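Local coordinates for Lin2004 protein (Listeria innocua, PDB 2HUJ) that is of unknown function but represents a novel bacterial protein family, DUF1798, that adopts a four-helical bundle fold, at residues Q32-W37 with S121-L126; D61-C66 with D96-T101. All coordinates share one frame; numbering follows the deposited sequence.

Overall arrangement
Lin2004 is an all-helical chain, and the two contacts join its four helices in pairs. Interaction 1 brings helix 16-45, the first in the chain, against helix 112-137, the last; interaction 2 joins the two middle helices, 52-81 and 88-104. Interaction 2 therefore falls, in sequence, between the two halves of interaction 1. Their centres lie about 10 Å apart, and they meet inside the bundle: Gln32 packs on Ala63, Asn36 reaches toward Thr101 in a probable hydrogen bond, and Thr122 lies against Asn97. First and last helices are thus tied to the middle pair at one level of the four-helical bundle, and all four segments belong to the DUF1798 domain.

Interaction 1 of 2, residues Q32-W37 with S121-L126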
loop_
_atom_site.group_PDB
_atom_site.type_symbol
_atom_site.label_atom_id
_atom_site.label_comp_id
_atom_site.label_asym_id
_atom_site.label_seq_id
_atom_site.Cartn_x
_atom_site.Cartn_y
_atom_site.Cartn_z
ATOM N N GLN A 32 -0.271 -2.017 -5.470
ATOM C CA GLN A 32 1.138 -2.124 -5.123
ATOM C C GLN A 32 1.362 -3.164 -4.037
ATOM O O GLN A 32 2.316 -3.953 -4.094
ATOM C CB GLN A 32 1.714 -0.770 -4.700
ATOM C CG GLN A 32 3.197 -0.812 -4.332
ATOM C CD GLN A 32 4.102 -1.206 -5.503
ATOM O OE1 GLN A 32 4.082 -0.541 -6.510
ATOM N NE2 GLN A 32 4.887 -2.303 -5.366
ATOM N N ASN A 33 0.516 -3.117 -3.026
ATOM C CA ASN A 33 0.622 -4.033 -1.887
ATOM C C ASN A 33 0.531 -5.480 -2.398
ATOM O O ASN A 33 1.317 -6.344 -1.992
ATOM C CB ASN A 33 -0.461 -3.689 -0.872
ATOM C CG ASN A 33 -0.301 -4.472 0.435
ATOM O OD1 ASN A 33 0.812 -4.526 0.994
ATOM N ND2 ASN A 33 -1.371 -5.076 0.906
ATOM N N GLU A 34 -0.421 -5.724 -3.302
ATOM C CA GLU A 34 -0.578 -7.025 -3.961
ATOM C C GLU A 34 0.649 -7.434 -4.772
ATOM O O GLU A 34 1.053 -8.577 -4.728
ATOM C CB GLU A 34 -1.815 -7.055 -4.878
ATOM C CG GLU A 34 -3.133 -6.873 -4.227
ATOM C CD GLU A 34 -3.454 -7.911 -3.164
ATOM O OE1 GLU A 34 -2.914 -9.033 -3.206
ATOM O OE2 GLU A 34 -4.290 -7.587 -2.299
ATOM N N LYS A 35 1.242 -6.485 -5.497
ATOM C CA LYS A 35 2.451 -6.729 -6.269
ATOM C C LYS A 35 3.573 -7.197 -5.351
ATOM O O LYS A 35 4.281 -8.162 -5.696
ATOM C CB LYS A 35 2.913 -5.482 -7.014
ATOM C CG LYS A 35 2.090 -5.061 -8.194
ATOM C CD LYS A 35 2.772 -3.858 -8.858
ATOM C CE LYS A 35 1.924 -3.189 -9.918
ATOM N NZ LYS A 35 2.657 -1.994 -10.480
ATOM N N ASN A 36 3.715 -6.549 -4.191
ATOM C CA ASN A 36 4.756 -6.931 -3.227
ATOM C C ASN A 36 4.592 -8.368 -2.813
ATOM O O ASN A 36 5.551 -9.153 -2.766
ATOM C CB ASN A 36 4.697 -6.057 -1.970
ATOM C CG ASN A 36 5.018 -4.570 -2.232
ATOM O OD1 ASN A 36 5.350 -4.151 -3.344
ATOM N ND2 ASN A 36 4.902 -3.782 -1.162
ATOM N N TRP A 37 3.354 -8.718 -2.479
ATOM C CA TRP A 37 3.038 -10.054 -1.960
ATOM C C TRP A 37 3.262 -11.105 -3.035
ATOM O O TRP A 37 3.841 -12.157 -2.782
ATOM C CB TRP A 37 1.583 -10.044 -1.500
ATOM C CG TRP A 37 1.051 -11.318 -0.948
ATOM C CD1 TRP A 37 -0.011 -12.012 -1.416
ATOM C CD2 TRP A 37 1.525 -12.041 0.218
ATOM N NE1 TRP A 37 -0.239 -13.112 -0.628
ATOM C CE2 TRP A 37 0.684 -13.163 0.374
ATOM C CE3 TRP A 37 2.571 -11.846 1.123
ATOM C CZ2 TRP A 37 0.879 -14.124 1.388
ATOM C CZ3 TRP A 37 2.753 -12.791 2.150
ATOM C CH2 TRP A 37 1.909 -13.897 2.272
ATOM N N SER A 121 -2.149 -6.243 7.052
ATOM C CA SER A 121 -2.459 -5.018 7.784
ATOM C C SER A 121 -2.758 -3.886 6.790
ATOM O O SER A 121 -3.756 -3.179 6.909
ATOM C CB SER A 121 -1.297 -4.629 8.703
ATOM O OG SER A 121 -1.555 -3.391 9.340
ATOM N N THR A 122 -1.879 -3.699 5.814
ATOM C CA THR A 122 -2.119 -2.715 4.771
ATOM C C THR A 122 -3.386 -2.953 3.998
ATOM O O THR A 122 -4.170 -2.020 3.754
ATOM C CB THR A 122 -0.919 -2.660 3.808
ATOM O OG1 THR A 122 0.231 -2.230 4.548
ATOM C CG2 THR A 122 -1.185 -1.671 2.704
ATOM N N LYS A 123 -3.609 -4.203 3.623
ATOM C CA LYS A 123 -4.782 -4.543 2.863
ATOM C C LYS A 123 -6.050 -4.195 3.636
ATOM O O LYS A 123 -6.977 -3.628 3.074
ATOM C CB LYS A 123 -4.768 -6.029 2.481
ATOM C CG LYS A 123 -5.985 -6.468 1.640
ATOM C CD LYS A 123 -5.804 -7.832 0.913
ATOM C CE LYS A 123 -5.574 -9.001 1.842
ATOM N NZ LYS A 123 -5.560 -10.342 1.102
ATOM N N TYR A 124 -6.071 -4.515 4.917
ATOM C CA TYR A 124 -7.204 -4.203 5.807
ATOM C C TYR A 124 -7.490 -2.717 5.898
ATOM O O TYR A 124 -8.614 -2.270 5.660
ATOM C CB TYR A 124 -7.030 -4.852 7.183
ATOM C CG TYR A 124 -6.960 -6.371 7.158
ATOM C CD1 TYR A 124 -7.475 -7.126 6.072
ATOM C CD2 TYR A 124 -6.376 -7.067 8.196
ATOM C CE1 TYR A 124 -7.366 -8.522 6.038
ATOM C CE2 TYR A 124 -6.294 -8.458 8.191
ATOM C CZ TYR A 124 -6.784 -9.181 7.112
ATOM O OH TYR A 124 -6.662 -10.549 7.168
ATOM N N THR A 125 -6.468 -1.943 6.168
ATOM C CA THR A 125 -6.620 -0.501 6.341
ATOM C C THR A 125 -7.084 0.159 5.044
ATOM O O THR A 125 -7.992 0.994 5.046
ATOM C CB THR A 125 -5.301 0.103 6.814
ATOM O OG1 THR A 125 -4.954 -0.449 8.102
ATOM C CG2 THR A 125 -5.385 1.643 6.902
ATOM N N LEU A 126 -6.450 -0.200 3.930
ATOM C CA LEU A 126 -6.745 0.480 2.665
ATOM C C LEU A 126 -8.070 0.015 2.081
ATOM O O LEU A 126 -8.776 0.798 1.406
ATOM C CB LEU A 126 -5.599 0.266 1.655
ATOM C CG LEU A 126 -4.259 0.883 2.045
ATOM C CD1 LEU A 126 -3.257 0.647 0.969
ATOM C CD2 LEU A 126 -4.360 2.340 2.392
HETATM O O HOH W 1 2.384 -4.056 3.104
#
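Asn33 reaches from helix 16-45 and lays its amide against the side chain of Thr122 and the backbone N of Lys123 on helix 112-137. Asn33 CB starts 4.2 Å from Thr122 CG2. With chi1 at -172°, Asn33 CG stands anti to the backbone N and comes to 3.7 Å from Thr122 CG2. Asn33 OD1 accepts a hydrogen bond of 2.7 Å from a water that also donates to Thr122 OG1 at 3.2 Å, so one water spans both side chains; Thr122 OG1 is also hydrogen-bonded to the backbone oxygen of Ala94 on helix 88-104. Asn33 ND2 comes 3.6 Å from Lys123 N and donates to the backbone oxygen of Tyr119, giving both ends of this buried amide partners. Segments 32-37 and 121-126 run nearly antiparallel (163°), their axes approaching to 10.4 Å, within the first and last helices of this four-helical bundle. Glu34 bends at chi2 (-59°) and brings Glu34 OE2 to 3.6 Å from Lys123 CD. The opposite charges fall short of a salt bridge, Glu34 OE2 and Lys123 NZ being 4.6 Å apart. Glu34 OE1 and Lys123 NZ instead each hydrogen-bond the hydroxyl of Tyr119, whose ring stacks on Trp37.

Interaction 2 of 2, residues D61-C66 with D96-T101; sequences DEAKRC and DNVQMT
Ala63 and Val98 meet on the inner side of the two middle helices of the four-helical bundle, methyl CB of Ala63 lying 4.2 Å from CG1 of Val98. Consistent with the small alanine side chain, CA of Ala63 is 6.3 Å from CA of Gln99. Nearer the surface, in one of its two deposited conformers, Lys64 donates from NZ to Gln99 OE1 at 2.9 Å; the bond belongs to that conformer and is not assured. There NZ meets the carbonyl at a C=O...N angle of 125°, tilted 21° from its plane. In the same conformer, bends at chi2 (63°) and again at chi4 bring the lysine chain across the amide, whereas Gln99 runs extended beyond CG. One layer further, Gln32 of helix 16-45 packs on both Ala63 and Val98, and Thr122 of helix 112-137 also touches Val98. Along helix 52-81, Arg65 takes Glu62 side-on in a salt bridge, one nitrogen to each carboxylate oxygen, and its NH2 also binds Gln28. On helix 88-104, the backbone oxygen of Asn97 takes two bonds from opposite faces of its plane, one from Thr101 N and the other from Thr101 OG1 at 2.8 Å.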
loop_
_atom_site.group_PDB
_atom_site.type_symbol
_atom_site.label_atom_id
_atom_site.label_comp_id
_atom_site.label_asym_id
_atom_site.label_seq_id
_atom_site.Cartn_x
_atom_site.Cartn_y
_atom_site.Cartn_z
ATOM N N ASP A 61 10.970 2.486 -5.845
ATOM C CA ASP A 61 10.575 3.842 -6.220
ATOM C C ASP A 61 9.089 3.957 -6.610
ATOM O O ASP A 61 8.425 4.879 -6.207
ATOM C CB ASP A 61 11.394 4.350 -7.412
ATOM C CG ASP A 61 12.840 4.732 -7.060
ATOM O OD1 ASP A 61 13.199 4.838 -5.870
ATOM O OD2 ASP A 61 13.592 4.996 -8.039
ATOM N N GLU A 62 8.585 3.045 -7.422
ATOM C CA GLU A 62 7.173 3.070 -7.798
ATOM C C GLU A 62 6.280 2.870 -6.543
ATOM O O GLU A 62 5.285 3.564 -6.358
ATOM C CB GLU A 62 6.915 2.009 -8.875
ATOM C CG GLU A 62 5.455 1.613 -9.135
ATOM C CD GLU A 62 4.619 2.735 -9.679
ATOM O OE1 GLU A 62 5.202 3.769 -10.109
ATOM O OE2 GLU A 62 3.374 2.597 -9.661
ATOM N N ALA A 63 6.641 1.926 -5.672
ATOM C CA ALA A 63 5.932 1.780 -4.402
ATOM C C ALA A 63 5.900 3.069 -3.563
ATOM O O ALA A 63 4.846 3.457 -3.031
ATOM C CB ALA A 63 6.525 0.622 -3.577
ATOM N N LYS A 64 7.030 3.755 -3.495
ATOM C CA LYS A 64 7.136 5.028 -2.765
ATOM C C LYS A 64 6.255 6.113 -3.408
ATOM O O LYS A 64 5.614 6.880 -2.704
ATOM C CB LYS A 64 8.596 5.493 -2.745
ATOM C CG LYS A 64 8.868 6.752 -1.921
ATOM C CD LYS A 64 8.567 6.551 -0.458
ATOM C CE LYS A 64 9.405 7.469 0.426
ATOM N NZ LYS A 64 9.733 6.895 1.773
ATOM N N ARG A 65 6.245 6.177 -4.733
ATOM C CA ARG A 65 5.373 7.110 -5.478
ATOM C C ARG A 65 3.904 6.837 -5.123
ATOM O O ARG A 65 3.161 7.763 -4.840
ATOM C CB ARG A 65 5.597 6.977 -6.995
ATOM C CG ARG A 65 4.650 7.845 -7.850
ATOM C CD ARG A 65 4.607 7.392 -9.330
ATOM N NE ARG A 65 3.758 6.209 -9.538
ATOM C CZ ARG A 65 2.452 6.237 -9.818
ATOM N NH1 ARG A 65 1.785 7.383 -9.924
ATOM N NH2 ARG A 65 1.798 5.097 -9.993
ATOM N N CYS A 66 3.505 5.557 -5.108
ATOM C CA CYS A 66 2.148 5.189 -4.766
ATOM C C CYS A 66 1.836 5.658 -3.356
ATOM O O CYS A 66 0.742 6.213 -3.113
ATOM C CB CYS A 66 1.897 3.668 -4.882
ATOM S SG CYS A 66 1.978 3.026 -6.580
ATOM N N ASP A 96 4.128 2.751 5.351
ATOM C CA ASP A 96 5.442 2.234 5.744
ATOM C C ASP A 96 5.538 0.765 5.388
ATOM O O ASP A 96 6.584 0.296 4.870
ATOM C CB ASP A 96 5.692 2.371 7.236
ATOM C CG ASP A 96 5.873 3.795 7.700
ATOM O OD1 ASP A 96 6.182 4.695 6.878
ATOM O OD2 ASP A 96 5.704 4.007 8.929
ATOM N N ASN A 97 4.464 0.019 5.654
ATOM C CA ASN A 97 4.459 -1.427 5.379
ATOM C C ASN A 97 4.708 -1.729 3.916
ATOM O O ASN A 97 5.357 -2.708 3.571
ATOM C CB ASN A 97 3.111 -2.061 5.752
ATOM C CG ASN A 97 2.814 -2.016 7.243
ATOM O OD1 ASN A 97 3.712 -1.830 8.055
ATOM N ND2 ASN A 97 1.541 -2.155 7.607
ATOM N N VAL A 98 4.099 -0.929 3.044
ATOM C CA VAL A 98 4.247 -1.129 1.609
ATOM C C VAL A 98 5.700 -0.935 1.189
ATOM O O VAL A 98 6.214 -1.682 0.367
ATOM C CB VAL A 98 3.357 -0.178 0.839
ATOM C CG1 VAL A 98 3.590 -0.310 -0.672
ATOM C CG2 VAL A 98 1.875 -0.474 1.129
ATOM N N GLN A 99 6.387 0.045 1.772
ATOM C CA GLN A 99 7.787 0.248 1.419
ATOM C C GLN A 99 8.644 -0.924 1.932
ATOM O O GLN A 99 9.497 -1.446 1.197
ATOM C CB GLN A 99 8.324 1.580 1.938
ATOM C CG GLN A 99 9.844 1.731 1.687
ATOM C CD GLN A 99 10.333 3.160 1.769
ATOM O OE1 GLN A 99 9.799 4.040 1.093
ATOM N NE2 GLN A 99 11.331 3.409 2.629
HETATM N N MSE A 100 8.426 -1.346 3.180
HETATM C CA MSE A 100 9.183 -2.447 3.759
HETATM C C MSE A 100 9.034 -3.746 2.962
HETATM O O MSE A 100 10.025 -4.453 2.696
HETATM C CB MSE A 100 8.742 -2.729 5.189
HETATM C CG MSE A 100 9.108 -1.704 6.172
HETATM SE SE MSE A 100 8.134 -2.330 7.857
HETATM C CE MSE A 100 7.246 -1.104 7.970
ATOM N N THR A 101 7.800 -4.085 2.638
ATOM C CA THR A 101 7.499 -5.304 1.887
ATOM C C THR A 101 7.968 -5.217 0.422
ATOM O O THR A 101 8.344 -6.237 -0.168
ATOM C CB THR A 101 6.018 -5.715 1.990
ATOM O OG1 THR A 101 5.151 -4.656 1.583
ATOM C CG2 THR A 101 5.681 -6.164 3.433
#